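Iron binding protein FbpA (Mannheimia haemolytica, PDB 1Q35) binds ferric iron in the periplasm and probably hands it on for uptake into the cell. Local coordinates at residues A[58-61]-A[62-65]; A[73-77]-A[78-82]. One frame throughout, in Å; residues are numbered along the deposited sequence.

Contact 1 of 2, residues A[58-61]-A[62-65]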
loop_
_atom_site.group_PDB
_atom_site.type_symbol
_atom_site.label_atom_id
_atom_site.label_comp_id
_atom_site.label_asym_id
_atom_site.label_seq_id
_atom_site.Cartn_x
_atom_site.Cartn_y
_atom_site.Cartn_z
ATOM N N VAL A 58 5.338 -2.875 -0.036
ATOM C CA VAL A 58 4.200 -1.962 -0.161
ATOM C C VAL A 58 2.921 -2.547 0.426
ATOM O O VAL A 58 1.838 -1.997 0.219
ATOM C CB VAL A 58 3.937 -1.573 -1.644
ATOM C CG1 VAL A 58 5.113 -0.798 -2.202
ATOM C CG2 VAL A 58 3.644 -2.793 -2.497
ATOM N N ASP A 59 3.031 -3.654 1.154
ATOM C CA ASP A 59 1.855 -4.377 1.621
ATOM C C ASP A 59 2.218 -5.216 2.850
ATOM O O ASP A 59 3.221 -5.933 2.839
ATOM C CB ASP A 59 1.336 -5.244 0.468
ATOM C CG ASP A 59 0.306 -6.259 0.896
ATOM O OD1 ASP A 59 -0.618 -5.911 1.675
ATOM O OD2 ASP A 59 0.356 -7.439 0.482
ATOM N N ILE A 60 1.408 -5.129 3.899
ATOM C CA ILE A 60 1.617 -5.941 5.098
ATOM C C ILE A 60 1.561 -7.429 4.784
ATOM O O ILE A 60 2.290 -8.211 5.392
ATOM C CB ILE A 60 0.594 -5.588 6.208
ATOM C CG1 ILE A 60 0.886 -6.383 7.488
ATOM C CG2 ILE A 60 -0.848 -5.854 5.760
ATOM C CD1 ILE A 60 2.195 -6.033 8.157
ATOM N N SER A 61 0.718 -7.839 3.843
ATOM C CA SER A 61 0.612 -9.259 3.554
ATOM C C SER A 61 1.900 -9.814 2.942
ATOM O O SER A 61 2.299 -10.929 3.268
ATOM C CB SER A 61 -0.610 -9.554 2.699
ATOM O OG SER A 61 -1.784 -9.187 3.405
ATOM N N ARG A 62 2.571 -9.036 2.092
ATOM C CA ARG A 62 3.884 -9.428 1.575
ATOM C C ARG A 62 4.922 -9.493 2.693
ATOM O O ARG A 62 5.745 -10.413 2.738
ATOM C CB ARG A 62 4.365 -8.463 0.491
ATOM C CG ARG A 62 5.712 -8.833 -0.137
ATOM C CD ARG A 62 5.676 -10.057 -1.034
ATOM N NE ARG A 62 5.158 -9.742 -2.360
ATOM C CZ ARG A 62 4.908 -10.640 -3.308
ATOM N NH1 ARG A 62 4.436 -10.238 -4.479
ATOM N NH2 ARG A 62 5.132 -11.933 -3.105
ATOM N N VAL A 63 4.894 -8.513 3.588
ATOM C CA VAL A 63 5.785 -8.506 4.742
ATOM C C VAL A 63 5.647 -9.799 5.533
ATOM O O VAL A 63 6.650 -10.435 5.871
ATOM C CB VAL A 63 5.490 -7.314 5.677
ATOM C CG1 VAL A 63 6.167 -7.489 7.024
ATOM C CG2 VAL A 63 5.935 -6.010 5.035
ATOM N N MET A 64 4.416 -10.198 5.823
ATOM C CA MET A 64 4.191 -11.391 6.633
ATOM C C MET A 64 4.500 -12.667 5.855
ATOM O O MET A 64 4.948 -13.640 6.447
ATOM C CB MET A 64 2.772 -11.416 7.206
ATOM C CG MET A 64 2.485 -10.296 8.187
ATOM S SD MET A 64 3.756 -10.073 9.457
ATOM C CE MET A 64 3.766 -11.680 10.223
ATOM N N GLU A 65 4.322 -12.671 4.537
ATOM C CA GLU A 65 4.762 -13.799 3.715
ATOM C C GLU A 65 6.261 -14.033 3.923
ATOM O O GLU A 65 6.706 -15.167 4.124
ATOM C CB GLU A 65 4.482 -13.550 2.231
ATOM C CG GLU A 65 4.897 -14.705 1.326
ATOM C CD GLU A 65 4.846 -14.370 -0.154
ATOM O OE1 GLU A 65 5.251 -15.234 -0.966
ATOM O OE2 GLU A 65 4.407 -13.254 -0.514
#
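The carboxylate of Asp59 caps the start of helix 60-68 and meets Arg62 N and Ser61 N over one face. The motif is an Asp N-cap. Arg62 N reaches OD2 of Asp59 at 3.2 Å in a bent bond. Ser61 N reaches OD1 of Asp59, also at 3.2 Å, in a straighter bond that makes an Asx turn. Both donors stand well above the carboxylate plane, 67° out of it. CG of Asp59 is anti to its own N (chi1 168°), which carries the carboxylate over the first turn. Ser145 OG and Asn230 ND2 also hydrogen-bond to OD1 of Asp59, so that oxygen is gripped three times. Ser145 OG is also hydrogen-bonded to Ser61 OG. These partners tie the cap to helix 141-168 and strand 228-236, close to Tyr142, which binds ferric iron in the loaded protein; no iron is bound here. The guanidinium of Arg62 turns 76° from the carboxylate and does not pair with it. Arg62 NH2 makes a salt bridge to Glu65 OE2 at 3.0 Å, though as a hydrogen bond it is weak. Behind the cap the helical bonds begin, with Val63 N to Asp59 O at 3.2 Å and Met64 N to Ile60 O at 2.9 Å. Ile60 faces Leu294 and Ile297 of helix 294-298. Along the helix, CD1 of Ile60 lies 4.3 Å from CG of Met64.

Contact 2 of 2, residues A[73-77]-A[78-82]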
loop_
_atom_site.group_PDB
_atom_site.type_symbol
_atom_site.label_atom_id
_atom_site.label_comp_id
_atom_site.label_asym_id
_atom_site.label_seq_id
_atom_site.Cartn_x
_atom_site.Cartn_y
_atom_site.Cartn_z
ATOM N N GLN A 73 15.259 -11.330 9.626
ATOM C CA GLN A 73 15.929 -11.443 10.921
ATOM C C GLN A 73 15.528 -10.313 11.858
ATOM O O GLN A 73 15.072 -9.251 11.421
ATOM C CB GLN A 73 17.452 -11.493 10.761
ATOM C CG GLN A 73 18.087 -10.274 10.114
ATOM C CD GLN A 73 19.604 -10.359 10.151
ATOM O OE1 GLN A 73 20.198 -10.408 11.232
ATOM N NE2 GLN A 73 20.230 -10.413 8.987
ATOM N N LYS A 74 15.714 -10.551 13.151
ATOM C CA LYS A 74 15.341 -9.605 14.187
ATOM C C LYS A 74 16.342 -8.464 14.284
ATOM O O LYS A 74 17.554 -8.691 14.338
ATOM C CB LYS A 74 15.242 -10.314 15.539
ATOM C CG LYS A 74 14.160 -11.375 15.586
ATOM C CD LYS A 74 14.208 -12.184 16.871
ATOM C CE LYS A 74 13.778 -11.368 18.074
ATOM N NZ LYS A 74 13.205 -12.235 19.145
ATOM N N ILE A 75 15.824 -7.241 14.315
ATOM C CA ILE A 75 16.631 -6.035 14.409
ATOM C C ILE A 75 16.216 -5.262 15.649
ATOM O O ILE A 75 15.070 -4.820 15.769
ATOM C CB ILE A 75 16.438 -5.151 13.159
ATOM C CG1 ILE A 75 16.744 -5.932 11.875
ATOM C CG2 ILE A 75 17.290 -3.890 13.262
ATOM C CD1 ILE A 75 18.188 -6.395 11.737
ATOM N N ASP A 76 17.160 -5.107 16.571
ATOM C CA ASP A 76 16.939 -4.388 17.813
ATOM C C ASP A 76 17.725 -3.084 17.733
ATOM O O ASP A 76 18.944 -3.072 17.898
ATOM C CB ASP A 76 17.409 -5.253 18.986
ATOM C CG ASP A 76 17.179 -4.603 20.340
ATOM O OD1 ASP A 76 16.443 -3.595 20.429
ATOM O OD2 ASP A 76 17.699 -5.053 21.385
ATOM N N SER A 77 17.010 -1.996 17.458
ATOM C CA SER A 77 17.594 -0.679 17.240
ATOM C C SER A 77 16.867 0.356 18.088
ATOM O O SER A 77 15.646 0.454 18.035
ATOM C CB SER A 77 17.464 -0.295 15.762
ATOM O OG SER A 77 17.668 1.093 15.576
ATOM N N LYS A 78 17.621 1.129 18.862
ATOM C CA LYS A 78 17.059 2.220 19.660
ATOM C C LYS A 78 16.489 3.317 18.762
ATOM O O LYS A 78 15.542 4.000 19.141
ATOM C CB LYS A 78 18.101 2.852 20.603
ATOM C CG LYS A 78 19.272 1.963 21.055
ATOM C CD LYS A 78 20.611 2.433 20.464
ATOM C CE LYS A 78 20.686 2.293 18.941
ATOM N NZ LYS A 78 20.656 0.877 18.490
ATOM N N VAL A 79 17.094 3.495 17.589
ATOM C CA VAL A 79 16.639 4.494 16.622
ATOM C C VAL A 79 15.260 4.122 16.065
ATOM O O VAL A 79 14.364 4.964 16.015
ATOM C CB VAL A 79 17.658 4.669 15.472
ATOM C CG1 VAL A 79 17.100 5.587 14.375
ATOM C CG2 VAL A 79 18.982 5.211 16.013
ATOM N N LEU A 80 15.084 2.864 15.667
ATOM C CA LEU A 80 13.790 2.391 15.165
ATOM C C LEU A 80 12.729 2.433 16.263
ATOM O O LEU A 80 11.568 2.743 16.003
ATOM C CB LEU A 80 13.905 0.968 14.603
ATOM C CG LEU A 80 14.841 0.759 13.410
ATOM C CD1 LEU A 80 14.876 -0.702 13.001
ATOM C CD2 LEU A 80 14.431 1.635 12.229
ATOM N N GLU A 81 13.134 2.135 17.493
ATOM C CA GLU A 81 12.224 2.172 18.631
ATOM C C GLU A 81 11.672 3.579 18.865
ATOM O O GLU A 81 10.485 3.747 19.133
ATOM C CB GLU A 81 12.945 1.686 19.891
ATOM C CG GLU A 81 12.068 1.629 21.129
ATOM C CD GLU A 81 12.798 1.056 22.325
ATOM O OE1 GLU A 81 12.400 -0.028 22.798
ATOM O OE2 GLU A 81 13.767 1.693 22.788
ATOM N N LYS A 82 12.545 4.575 18.757
ATOM C CA LYS A 82 12.194 5.971 18.991
ATOM C C LYS A 82 11.347 6.535 17.852
ATOM O O LYS A 82 10.392 7.279 18.085
ATOM C CB LYS A 82 13.467 6.811 19.136
ATOM C CG LYS A 82 13.230 8.265 19.530
ATOM C CD LYS A 82 14.533 9.056 19.560
ATOM C CE LYS A 82 14.285 10.556 19.666
ATOM N NZ LYS A 82 14.385 11.234 18.346
#
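Ser77 accepts a nearly straight hydrogen bond from the backbone of Leu80. Leu80 N lies 3.1 Å from Ser77 OG, with an angle of 170° at the hydrogen. The first backbone bond of the helix follows, from Glu81 N to Ser77 O, also at 3.1 Å. Both atoms that receive these bonds belong to one residue, so Ser77 holds the first turn by its side chain and its carbonyl together. OG of Ser77 is anti to its backbone N (chi1 164°) and sits beside the carbonyl carbon, which points it at the N-H groups of the first turn. It has a second partner in Glu251 OE1, which ties the cap to helix 243-254. Lys78 N is buried here without a polar partner.

The Lys78 side chain is bent at every torsion beyond the first and folds back alongside the loop. Lys78 NZ comes to 3.7 Å from Ser77 CA. The carboxylate of Asp76 is near but not in contact, with its OD1 6.4 Å from Lys78 NZ.

On the inner side the packing is apolar. CG of Leu80 rests 3.7 Å from CB of Ser77. The CD1 branch of Leu80 reaches CG2 of Ile75 at 4.0 Å, and the two side chains cross at a slant. Phe96 of strand 96-108 touches both, and Leu80 also meets Ile250 of helix 243-254.

The Ser77 OG bond to the N-H three residues on is a serine N-cap, here where the loop enters helix 78-83, and the Leu80 packing lies beside it.

How the contacts relate
Both contacts are helix starts with a polar N-cap, on helices that follow each other in the chain. Contact 1 is the inner one, with its centre about 9 Å from the centre of the chain, against about 23 Å for contact 2. Their centres are about 19 Å apart and they do not touch. In 58-65 the cap is a carboxylate that spreads over two backbone donors and lies near Tyr142 of the iron site, empty here. In 73-82 it is one hydroxyl, far from the iron-binding tyrosines, with exposed charged residues around it. Contact 1 joins its helix to helices 141-168 and 294-298, contact 2 to helix 243-254. Strand 228-236 borders both.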